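Local coordinates for Exo-1,5-alpha-L-arabinofuranobiosidase (Gibberella zeae, PDB 2YDT), which probably hydrolyses alpha-1,5-linked L-arabinan from the chain end, releasing arabinobiose, at residues 158-163 against 213-218; 220-225 against 249-254. All blocks are in the same frame, centred on the assembly; numbering follows the deposited sequence.

How the contacts relate
Following the chain from the N terminus, the first contact begins on strand 154-162; the chain completes that four-stranded blade and returns as strand 209-217. Contact 1 closes this loop by packing 158-163 against 213-218, the first strands of two successive blades. A short turn then leads into strand 223-230. Contact 2 opens at 220-225, in that turn and the start of the strand, and closes the second loop when strand 245-250 comes back at 249-254. The two loops therefore follow in series, neither nesting nor crossing. Contact 1 joins blade to blade, whereas contact 2 holds one blade together. They meet where the backbone of Ala-216 probably bonds to that of Ile-224, and where Tyr-162 packs on Tyr-223 and Pro-253.

Contact 1 (158-163 against 213-218); sequences FLMTYK and PTVAKL. With SO4 (sulfate ion), chain G; SO4 (sulfate ion), chain H.
Phe-158 lays one face of its ring over the backbone of Thr-214. The CA of Thr-214 stands 3.9 Å from the ring centroid, only 9° off the ring normal, a CH-pi contact. The ring gets there because CG is anti to the backbone N (chi1 -174°). A broad, flat side chain suits this place, since it can cover the backbone of Thr-214 and Val-215 at once while CD1 meets the methyl CG2 of Thr-214 at 3.7 Å. Toward the next residue, its CE2 lies 3.4 Å from the backbone N of Val-215. The hydroxyl of Thr-214 turns elsewhere, to a hydrogen bond with the backbone of Val-278.

Further along, the apolar packing passes to Met-160 and Val-215, whose side chains meet at about a right angle. SD of Met-160 touches CG1 of Val-215 at 3.6 Å, and a bend at chi3 keeps the methyl CE beside the same branch. The flexible thioether can follow the rigid, branched valine, and Tyr-169 of strand 165-172 adjoins both.

Polar links between the segments run through a sulfate ion, probably from the crystallisation liquor. The fully extended Lys-217 donates a hydrogen bond from NZ to O4 of this ion, at 2.8 Å, while the backbone N of Lys-163 donates to its O2, also at 2.8 Å. The anion probably offsets the positive charge of Lys-217. A second sulfate accepts from the backbone N of Thr-161.

No direct hydrogen bond joins the segments. Their strands run 25° apart in the same direction, with axes 7.2 Å apart at closest approach, and each bonds to partners in its own sheet. Such side-chain packing between first strands of successive four-stranded blades is characteristic of the six-bladed beta-propeller.

Contact 2 (220-225 against 249-254); sequences NNEYIY and LSKDPQ
In the middle strands of a four-stranded propeller blade, Tyr-223 and Ser-250 form an antiparallel hydrogen-bonded pair. Tyr-223 N donates to Ser-250 O at 2.8 Å, and Ser-250 N returns a bond to Tyr-223 O at 3.0 Å. Ile-224 and Leu-249 make the adjoining non-hydrogen-bonded pair. Their side chains lie alongside each other on one face, Leu-249 CD2 resting 3.8 Å from Ile-224 CB, as suits branched apolar residues, Ile-224 buried and Leu-249 partly exposed.

On the other face Tyr-223 packs against Pro-253. The proline CG sits 3.9 Å from the tyrosine ring centroid, 11° off its normal, a CH-pi contact to which the rigid pyrrolidine brings a compact set of C-H groups. Ser-250 O lies at the ring edge, in plane.

Past the strand ends, polar groups tie the turns together. Lys-251, its long chain bent at chi2 and chi3 to reach over the turn, donates from NZ to Asn-220 O at 3.0 Å, nearly in line with the C=O bond; a long, weak salt bridge joins NZ to Glu-222 OE2 at 3.5 Å. Asn-220 OD1 accepts from Glu-222 N in an Asx turn, while Asp-252 OD1 takes both Gln-254 N and NE2, the first making a second Asx turn. A water bridges Asn-221 O and Lys-251 O. The antiparallel pairing of second and third strands is that of a four-stranded propeller blade, here at the ends of those strands.

Contact 1 (158-163 against 213-218)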
# COMPACT_ATOMS: atom_id res chain seq x y z
N PHE A 158 -1.42 -5.16 -3.69
CA PHE A 158 -2.07 -5.12 -2.38
C PHE A 158 -2.81 -6.46 -2.17
O PHE A 158 -3.56 -6.90 -3.04
CB PHE A 158 -3.04 -3.94 -2.22
CG PHE A 158 -3.59 -3.80 -0.82
CD1 PHE A 158 -2.91 -3.10 0.13
CD2 PHE A 158 -4.80 -4.41 -0.46
CE1 PHE A 158 -3.37 -3.01 1.40
CE2 PHE A 158 -5.28 -4.34 0.81
CZ PHE A 158 -4.56 -3.64 1.77
N LEU A 159 -2.58 -7.09 -1.03
CA LEU A 159 -3.13 -8.44 -0.74
C LEU A 159 -4.23 -8.42 0.31
O LEU A 159 -4.12 -7.75 1.33
CB LEU A 159 -2.01 -9.37 -0.24
CG LEU A 159 -0.97 -9.77 -1.29
CD1 LEU A 159 0.34 -10.24 -0.56
CD2 LEU A 159 -1.49 -10.84 -2.23
N MET A 160 -5.28 -9.21 0.08
CA MET A 160 -6.36 -9.36 1.05
C MET A 160 -7.10 -10.69 0.81
O MET A 160 -7.38 -11.07 -0.32
CB MET A 160 -7.36 -8.21 0.89
CG MET A 160 -8.40 -8.17 2.01
SD MET A 160 -9.71 -6.93 1.73
CE MET A 160 -10.62 -7.74 0.44
N THR A 161 -7.44 -11.38 1.89
CA THR A 161 -8.24 -12.60 1.82
C THR A 161 -9.72 -12.27 1.70
O THR A 161 -10.19 -11.30 2.32
CB THR A 161 -7.96 -13.48 3.03
OG1 THR A 161 -6.60 -13.98 2.98
CG2 THR A 161 -8.90 -14.72 3.09
N TYR A 162 -10.45 -13.07 0.93
CA TYR A 162 -11.93 -13.02 0.90
C TYR A 162 -12.43 -14.44 0.80
O TYR A 162 -12.22 -15.08 -0.22
CB TYR A 162 -12.45 -12.21 -0.28
CG TYR A 162 -13.96 -12.21 -0.41
CD1 TYR A 162 -14.77 -11.67 0.59
CD2 TYR A 162 -14.59 -12.81 -1.51
CE1 TYR A 162 -16.16 -11.67 0.49
CE2 TYR A 162 -15.96 -12.79 -1.61
CZ TYR A 162 -16.72 -12.23 -0.62
OH TYR A 162 -18.11 -12.21 -0.77
N LYS A 163 -13.06 -14.92 1.87
CA LYS A 163 -13.56 -16.29 1.91
C LYS A 163 -12.43 -17.26 1.60
O LYS A 163 -11.40 -17.28 2.28
CB LYS A 163 -14.81 -16.38 1.01
CG LYS A 163 -15.95 -15.48 1.49
CD LYS A 163 -17.26 -15.72 0.74
CE LYS A 163 -18.48 -15.04 1.35
NZ LYS A 163 -18.41 -14.75 2.83
N PRO A 213 -4.14 0.84 -5.40
CA PRO A 213 -5.33 0.32 -4.69
C PRO A 213 -5.00 -0.20 -3.28
O PRO A 213 -4.01 -0.93 -3.10
CB PRO A 213 -5.80 -0.82 -5.57
CG PRO A 213 -4.49 -1.36 -6.12
CD PRO A 213 -3.63 -0.12 -6.39
N THR A 214 -5.82 0.17 -2.29
CA THR A 214 -5.79 -0.47 -0.98
C THR A 214 -7.23 -0.71 -0.54
O THR A 214 -8.15 -0.10 -1.08
CB THR A 214 -5.00 0.29 0.09
OG1 THR A 214 -5.65 1.55 0.38
CG2 THR A 214 -3.54 0.55 -0.38
N VAL A 215 -7.40 -1.66 0.38
CA VAL A 215 -8.73 -2.17 0.72
C VAL A 215 -8.84 -2.44 2.20
O VAL A 215 -7.88 -2.88 2.85
CB VAL A 215 -9.04 -3.49 -0.09
CG1 VAL A 215 -10.54 -3.87 -0.01
CG2 VAL A 215 -8.56 -3.35 -1.56
N ALA A 216 -10.01 -2.18 2.77
CA ALA A 216 -10.25 -2.50 4.15
C ALA A 216 -11.67 -3.09 4.32
O ALA A 216 -12.59 -2.72 3.61
CB ALA A 216 -10.09 -1.28 5.05
N LYS A 217 -11.81 -4.00 5.27
CA LYS A 217 -13.10 -4.62 5.59
C LYS A 217 -13.81 -3.84 6.70
O LYS A 217 -13.22 -3.55 7.73
CB LYS A 217 -12.91 -6.06 6.06
CG LYS A 217 -14.25 -6.86 6.21
CD LYS A 217 -13.99 -8.31 6.58
CE LYS A 217 -15.30 -9.12 6.68
NZ LYS A 217 -15.03 -10.52 7.15
N LEU A 218 -15.11 -3.59 6.50
CA LEU A 218 -15.98 -2.84 7.38
C LEU A 218 -16.91 -3.83 8.13
O LEU A 218 -17.07 -4.97 7.72
CB LEU A 218 -16.81 -1.88 6.55
CG LEU A 218 -16.03 -0.95 5.63
CD1 LEU A 218 -16.96 0.02 4.89
CD2 LEU A 218 -14.95 -0.23 6.43
S SO4 G . -13.24 -13.28 5.10
O1 SO4 G . -11.89 -13.61 4.68
O2 SO4 G . -14.16 -13.47 4.00
O3 SO4 G . -13.65 -14.14 6.21
O4 SO4 G . -13.22 -11.88 5.54
S SO4 H . -7.07 -9.73 5.84
O1 SO4 H . -7.13 -10.27 4.51
O2 SO4 H . -6.52 -8.35 5.79
O3 SO4 H . -8.40 -9.75 6.43
O4 SO4 H . -6.23 -10.54 6.70

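Contact 2 (220-225 against 249-254)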
# COMPACT_ATOMS: atom_id res chain seq x y z
N ASN A 220 -20.06 -3.99 8.68
CA ASN A 220 -21.34 -4.34 8.05
C ASN A 220 -21.19 -5.34 6.88
O ASN A 220 -22.06 -5.48 6.01
CB ASN A 220 -22.02 -3.06 7.56
CG ASN A 220 -21.21 -2.34 6.50
OD1 ASN A 220 -20.04 -2.67 6.27
ND2 ASN A 220 -21.82 -1.37 5.83
N ASN A 221 -20.06 -6.03 6.85
CA ASN A 221 -19.75 -6.94 5.75
C ASN A 221 -19.48 -6.32 4.38
O ASN A 221 -19.49 -7.01 3.37
CB ASN A 221 -20.82 -8.00 5.60
CG ASN A 221 -20.29 -9.32 5.95
OD1 ASN A 221 -20.03 -10.15 5.07
ND2 ASN A 221 -20.02 -9.52 7.25
N GLU A 222 -19.28 -5.03 4.34
CA GLU A 222 -18.83 -4.37 3.13
C GLU A 222 -17.34 -4.14 3.22
O GLU A 222 -16.73 -4.32 4.29
CB GLU A 222 -19.54 -3.05 2.94
CG GLU A 222 -20.98 -3.30 2.49
CD GLU A 222 -21.74 -2.12 2.03
OE1 GLU A 222 -21.17 -1.01 1.82
OE2 GLU A 222 -22.98 -2.32 1.91
N TYR A 223 -16.77 -3.81 2.08
CA TYR A 223 -15.37 -3.48 1.92
C TYR A 223 -15.25 -2.13 1.28
O TYR A 223 -16.09 -1.78 0.43
CB TYR A 223 -14.67 -4.49 1.02
CG TYR A 223 -14.55 -5.85 1.63
CD1 TYR A 223 -13.37 -6.25 2.27
CD2 TYR A 223 -15.61 -6.72 1.59
CE1 TYR A 223 -13.25 -7.52 2.80
CE2 TYR A 223 -15.50 -8.00 2.15
CZ TYR A 223 -14.35 -8.37 2.76
OH TYR A 223 -14.27 -9.63 3.31
N ILE A 224 -14.25 -1.35 1.70
CA ILE A 224 -13.93 -0.08 1.06
C ILE A 224 -12.64 -0.22 0.25
O ILE A 224 -11.63 -0.68 0.76
CB ILE A 224 -13.85 1.08 2.08
CG1 ILE A 224 -13.68 2.42 1.36
CG2 ILE A 224 -12.76 0.82 3.17
CD1 ILE A 224 -13.73 3.67 2.29
N TYR A 225 -12.74 0.20 -1.01
CA TYR A 225 -11.65 0.19 -1.99
C TYR A 225 -11.25 1.62 -2.25
O TYR A 225 -12.07 2.40 -2.73
CB TYR A 225 -12.21 -0.43 -3.26
CG TYR A 225 -11.27 -0.58 -4.45
CD1 TYR A 225 -10.37 -1.62 -4.48
CD2 TYR A 225 -11.31 0.29 -5.51
CE1 TYR A 225 -9.51 -1.80 -5.58
CE2 TYR A 225 -10.48 0.13 -6.63
CZ TYR A 225 -9.58 -0.92 -6.64
OH TYR A 225 -8.75 -1.07 -7.73
N LEU A 249 -17.54 1.14 -2.49
CA LEU A 249 -18.00 0.22 -1.45
C LEU A 249 -18.67 -1.02 -2.06
O LEU A 249 -19.44 -0.89 -3.03
CB LEU A 249 -19.00 0.92 -0.53
CG LEU A 249 -18.49 2.17 0.15
CD1 LEU A 249 -19.61 3.06 0.68
CD2 LEU A 249 -17.52 1.79 1.26
N SER A 250 -18.37 -2.19 -1.51
CA SER A 250 -18.93 -3.44 -2.05
C SER A 250 -18.96 -4.55 -1.01
O SER A 250 -18.02 -4.72 -0.26
CB SER A 250 -18.14 -3.91 -3.28
OG SER A 250 -18.79 -5.01 -3.92
N LYS A 251 -20.03 -5.33 -1.02
CA LYS A 251 -20.10 -6.53 -0.24
C LYS A 251 -19.13 -7.60 -0.72
O LYS A 251 -18.52 -8.31 0.10
CB LYS A 251 -21.53 -7.07 -0.29
CG LYS A 251 -22.05 -7.36 1.03
CD LYS A 251 -22.45 -6.05 1.73
CE LYS A 251 -23.78 -6.15 2.54
NZ LYS A 251 -23.95 -5.14 3.71
N ASP A 252 -18.96 -7.68 -2.03
CA ASP A 252 -18.05 -8.61 -2.65
C ASP A 252 -16.85 -7.80 -3.17
O ASP A 252 -17.00 -7.02 -4.11
CB ASP A 252 -18.73 -9.34 -3.80
CG ASP A 252 -17.85 -10.44 -4.40
OD1 ASP A 252 -16.59 -10.42 -4.28
OD2 ASP A 252 -18.41 -11.37 -5.04
N PRO A 253 -15.65 -7.98 -2.55
CA PRO A 253 -14.50 -7.16 -2.91
C PRO A 253 -13.84 -7.58 -4.25
O PRO A 253 -12.82 -7.02 -4.69
CB PRO A 253 -13.59 -7.33 -1.69
CG PRO A 253 -13.84 -8.71 -1.29
CD PRO A 253 -15.32 -8.91 -1.45
N GLN A 254 -14.46 -8.54 -4.92
CA GLN A 254 -14.12 -8.88 -6.32
C GLN A 254 -14.90 -8.07 -7.36
O GLN A 254 -14.66 -8.18 -8.57
CB GLN A 254 -14.36 -10.37 -6.58
CG GLN A 254 -13.54 -11.29 -5.70
CD GLN A 254 -14.03 -12.72 -5.77
OE1 GLN A 254 -13.39 -13.57 -6.40
NE2 GLN A 254 -15.18 -12.99 -5.13
O HOH W 1 -18.83 -9.54 2.57